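DUF655 domain-containing protein (PDB 2I5H) is of unknown function but probably binds nucleic acid, as helix-hairpin-helix proteins commonly do. Local coordinates at residues A[142-145]-A[146-149]; A[169-173]-A[174-178]. All coordinates share one frame; numbering follows the deposited sequence.

Interaction 1. Residues A[142-145]-A[146-149]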
loop_
_atom_site.group_PDB
_atom_site.type_symbol
_atom_site.label_atom_id
_atom_site.label_comp_id
_atom_site.label_asym_id
_atom_site.label_seq_id
_atom_site.Cartn_x
_atom_site.Cartn_y
_atom_site.Cartn_z
ATOM N N LYS A 142 1.894 7.753 22.931
ATOM C CA LYS A 142 1.067 8.628 23.758
ATOM C C LYS A 142 1.367 10.113 23.559
ATOM O O LYS A 142 0.462 10.909 23.308
ATOM C CB LYS A 142 1.240 8.264 25.237
ATOM C CG LYS A 142 0.592 6.944 25.649
ATOM C CD LYS A 142 -0.926 7.009 25.520
ATOM C CE LYS A 142 -1.603 5.795 26.153
ATOM N NZ LYS A 142 -1.209 4.510 25.511
ATOM N N LYS A 143 2.635 10.486 23.672
ATOM C CA LYS A 143 3.024 11.881 23.510
ATOM C C LYS A 143 2.620 12.429 22.144
ATOM O O LYS A 143 2.004 13.493 22.047
ATOM C CB LYS A 143 4.536 12.036 23.696
ATOM C CG LYS A 143 5.014 13.482 23.658
ATOM C CD LYS A 143 6.520 13.590 23.833
ATOM C CE LYS A 143 7.275 12.982 22.658
ATOM N NZ LYS A 143 8.754 13.088 22.841
ATOM N N MET A 144 2.958 11.692 21.092
ATOM C CA MET A 144 2.647 12.120 19.733
ATOM C C MET A 144 1.153 12.208 19.439
ATOM O O MET A 144 0.704 13.154 18.796
ATOM C CB MET A 144 3.318 11.186 18.721
ATOM C CG MET A 144 3.284 11.705 17.294
ATOM S SD MET A 144 3.964 13.373 17.178
ATOM C CE MET A 144 5.703 13.046 17.493
ATOM N N MET A 145 0.382 11.230 19.902
ATOM C CA MET A 145 -1.057 11.247 19.655
ATOM C C MET A 145 -1.691 12.508 20.237
ATOM O O MET A 145 -2.484 13.172 19.573
ATOM C CB MET A 145 -1.731 10.013 20.258
ATOM C CG MET A 145 -1.695 9.957 21.771
ATOM S SD MET A 145 -2.931 8.849 22.457
ATOM C CE MET A 145 -4.357 9.927 22.478
ATOM N N TRP A 146 -1.344 12.836 21.478
ATOM C CA TRP A 146 -1.894 14.028 22.111
ATOM C C TRP A 146 -1.436 15.281 21.380
ATOM O O TRP A 146 -2.175 16.263 21.291
ATOM C CB TRP A 146 -1.491 14.090 23.588
ATOM C CG TRP A 146 -2.320 13.181 24.452
ATOM C CD1 TRP A 146 -1.892 12.090 25.147
ATOM C CD2 TRP A 146 -3.730 13.279 24.686
ATOM N NE1 TRP A 146 -2.949 11.496 25.799
ATOM C CE2 TRP A 146 -4.089 12.207 25.533
ATOM C CE3 TRP A 146 -4.728 14.168 24.261
ATOM C CZ2 TRP A 146 -5.403 11.999 25.966
ATOM C CZ3 TRP A 146 -6.036 13.962 24.690
ATOM C CH2 TRP A 146 -6.361 12.886 25.535
ATOM N N ALA A 147 -0.218 15.241 20.850
ATOM C CA ALA A 147 0.324 16.372 20.108
ATOM C C ALA A 147 -0.505 16.571 18.845
ATOM O O ALA A 147 -0.774 17.701 18.434
ATOM C CB ALA A 147 1.782 16.113 19.747
ATOM N N ILE A 148 -0.911 15.458 18.237
ATOM C CA ILE A 148 -1.716 15.490 17.020
ATOM C C ILE A 148 -3.134 15.958 17.337
ATOM O O ILE A 148 -3.732 16.727 16.584
ATOM C CB ILE A 148 -1.790 14.087 16.366
ATOM C CG1 ILE A 148 -0.383 13.612 15.992
ATOM C CG2 ILE A 148 -2.685 14.130 15.134
ATOM C CD1 ILE A 148 -0.330 12.191 15.462
ATOM N N ILE A 149 -3.664 15.486 18.462
ATOM C CA ILE A 149 -5.011 15.846 18.891
ATOM C C ILE A 149 -5.078 17.316 19.293
ATOM O O ILE A 149 -6.064 18.000 19.015
ATOM C CB ILE A 149 -5.458 14.975 20.085
ATOM C CG1 ILE A 149 -5.439 13.498 19.678
ATOM C CG2 ILE A 149 -6.851 15.384 20.543
ATOM C CD1 ILE A 149 -5.780 12.539 20.802
#
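M145 and W146 lie side by side near the start of helix 142-154, and the thioether end of M145 covers one face of the indole. Its methyl CE sits 3.9 Å from the centroid of the W146 five-membered ring, almost on the ring normal (13° off), a CH-pi contact; SD stands over the same face at 4.5 Å from that centroid, a Met-aromatic contact. The bend at chi3 (-84°) folds the methyl back over the ring. This is the tight part: I149 reaches the same face, and its CD1 meets M145 CE at 3.4 Å, closer than usual van der Waals contact. M145 also touches H132 and E135 in the preceding loop. Spacing is ordinary where M144 CG meets I148 CD1 at 4.1 Å, and I148 is covered by L134 and I170. The solvent side belongs to W146, K142 and K143, all exposed. Regular i to i+4 backbone bonds run beneath, including I149 N to M145 O at 2.8 Å. With K142 NZ paired to E135, what holds the indole against M145 is shape and weakly directional contact between polarisable sulfur, methyl and pi cloud, not charge.

Interaction 2. Residues A[169-173]-A[174-178]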
loop_
_atom_site.group_PDB
_atom_site.type_symbol
_atom_site.label_atom_id
_atom_site.label_comp_id
_atom_site.label_asym_id
_atom_site.label_seq_id
_atom_site.Cartn_x
_atom_site.Cartn_y
_atom_site.Cartn_z
ATOM N N GLY A 169 7.784 18.000 15.366
ATOM C CA GLY A 169 8.521 16.760 15.601
ATOM C C GLY A 169 7.852 15.502 15.056
ATOM O O GLY A 169 8.390 14.401 15.196
ATOM N N ILE A 170 6.690 15.650 14.431
ATOM C CA ILE A 170 5.997 14.487 13.890
ATOM C C ILE A 170 6.677 14.002 12.614
ATOM O O ILE A 170 6.991 14.794 11.725
ATOM C CB ILE A 170 4.512 14.792 13.579
ATOM C CG1 ILE A 170 3.764 13.484 13.314
ATOM C CG2 ILE A 170 4.400 15.705 12.362
ATOM C CD1 ILE A 170 2.284 13.658 13.066
ATOM N N GLN A 171 6.912 12.696 12.535
ATOM C CA GLN A 171 7.541 12.111 11.360
ATOM C C GLN A 171 6.582 12.331 10.196
ATOM O O GLN A 171 5.388 12.547 10.416
ATOM C CB GLN A 171 7.779 10.616 11.592
ATOM C CG GLN A 171 8.708 9.962 10.584
ATOM C CD GLN A 171 9.184 8.593 11.034
ATOM O OE1 GLN A 171 10.002 7.956 10.367
ATOM N NE2 GLN A 171 8.674 8.132 12.173
ATOM N N ARG A 172 7.089 12.302 8.965
ATOM C CA ARG A 172 6.221 12.509 7.807
ATOM C C ARG A 172 4.965 11.660 7.941
ATOM O O ARG A 172 5.043 10.455 8.170
ATOM C CB ARG A 172 6.947 12.151 6.505
ATOM C CG ARG A 172 8.008 13.155 6.084
ATOM C CD ARG A 172 7.413 14.541 5.866
ATOM N NE ARG A 172 6.463 14.586 4.757
ATOM C CZ ARG A 172 5.835 15.690 4.360
ATOM N NH1 ARG A 172 6.056 16.840 4.982
ATOM N NH2 ARG A 172 4.994 15.649 3.337
ATOM N N PRO A 173 3.785 12.286 7.813
ATOM C CA PRO A 173 2.527 11.545 7.929
ATOM C C PRO A 173 2.427 10.398 6.928
ATOM O O PRO A 173 1.864 9.349 7.239
ATOM C CB PRO A 173 1.467 12.624 7.704
ATOM C CG PRO A 173 2.168 13.622 6.836
ATOM C CD PRO A 173 3.536 13.695 7.462
ATOM N N GLU A 174 2.982 10.595 5.735
ATOM C CA GLU A 174 2.947 9.557 4.711
ATOM C C GLU A 174 3.707 8.329 5.185
ATOM O O GLU A 174 3.249 7.200 5.015
ATOM C CB GLU A 174 3.563 10.055 3.398
ATOM C CG GLU A 174 2.908 11.300 2.833
ATOM C CD GLU A 174 3.585 12.571 3.300
ATOM O OE1 GLU A 174 3.816 12.713 4.519
ATOM O OE2 GLU A 174 3.885 13.429 2.443
ATOM N N LYS A 175 4.872 8.556 5.782
ATOM C CA LYS A 175 5.699 7.463 6.278
ATOM C C LYS A 175 4.975 6.695 7.374
ATOM O O LYS A 175 5.076 5.470 7.461
ATOM C CB LYS A 175 7.028 8.000 6.814
ATOM C CG LYS A 175 7.954 6.910 7.321
ATOM C CD LYS A 175 9.365 7.424 7.545
ATOM C CE LYS A 175 10.291 6.284 7.931
ATOM N NZ LYS A 175 10.272 5.206 6.899
ATOM N N LEU A 176 4.249 7.423 8.217
ATOM C CA LEU A 176 3.499 6.797 9.296
ATOM C C LEU A 176 2.435 5.893 8.694
ATOM O O LEU A 176 2.240 4.763 9.141
ATOM C CB LEU A 176 2.830 7.860 10.169
ATOM C CG LEU A 176 3.736 8.815 10.946
ATOM C CD1 LEU A 176 2.872 9.867 11.628
ATOM C CD2 LEU A 176 4.560 8.043 11.969
ATOM N N ILE A 177 1.746 6.399 7.676
ATOM C CA ILE A 177 0.701 5.630 7.012
ATOM C C ILE A 177 1.290 4.400 6.319
ATOM O O ILE A 177 0.773 3.295 6.466
ATOM C CB ILE A 177 -0.046 6.484 5.966
ATOM C CG1 ILE A 177 -0.771 7.640 6.658
ATOM C CG2 ILE A 177 -1.040 5.621 5.204
ATOM C CD1 ILE A 177 -1.824 7.198 7.657
ATOM N N VAL A 178 2.370 4.597 5.568
ATOM C CA VAL A 178 3.014 3.487 4.867
ATOM C C VAL A 178 3.427 2.402 5.855
ATOM O O VAL A 178 3.244 1.212 5.590
ATOM C CB VAL A 178 4.262 3.961 4.083
ATOM C CG1 VAL A 178 4.995 2.766 3.497
ATOM C CG2 VAL A 178 3.841 4.913 2.975
#
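R172 and E174 meet across the N-terminal first turn of helix 173-186, with R172 at the N-cap position and P173 next; the domain is probably related to helix-hairpin-helix proteins, and this turn follows the loop after helix 160-166. Followed outward, R172 CB lies 3.8 Å from E174 OE1 and 4.2 Å from K175 CB. The chain then bends at chi2 and chi3, which folds the guanidinium back beside the glutamate. NE comes 3.3 Å from E174 OE1, CZ lies near both carboxylate oxygens, and NH2 makes the salt bridge to E174 OE2 at 2.6 Å. P173 CD sits over one guanidinium face, off toward the rim. OE2 accepts through its syn lone pair from 16° outside the guanidinium plane, and the two flat groups are turned 49° apart, so this is a one-armed grip and not a flat bidentate pair. NH1 has a long, weak ion pair with E161. The carboxylate is steered here by a bend at chi2 (92°), which also lays E174 OE1 against the P173 ring.

Beside this pair, Q171 extends from the loop and its amide crosses the K175 methylenes, though the very short approach of OE1 is doubtful. Beneath these exposed polar groups L176 points back at the loop, its CD1 against the buried I170, while P173 packs on F160 and F121. The backbone closes the turn: L176 N donates to R172 O at 3.1 Å, and I177 N donates to P173 O at 3.0 Å.

How the interactions relate
Both contacts are local turns at the start of a helix, 142-154 for interaction 1 and 173-186 for interaction 2, and their centres lie about 13 Å apart. They meet directly: M144 SD is 3.9 Å from I170 CG1, and I148 CD1 is 3.8 Å from I170 CD1, so the loop before helix 173-186 packs on helix 142-154. Each is partly buried, but interaction 1 lies farther from the chain centre, about 24 Å against 14 Å between centres. Its distinctive chemistry is sulfur and methyl over an indole that is itself exposed. Interaction 2 instead places an ion pair at its outer edge, with E174 only partly exposed, and turns P173 and I177 inward, toward helix 114-121.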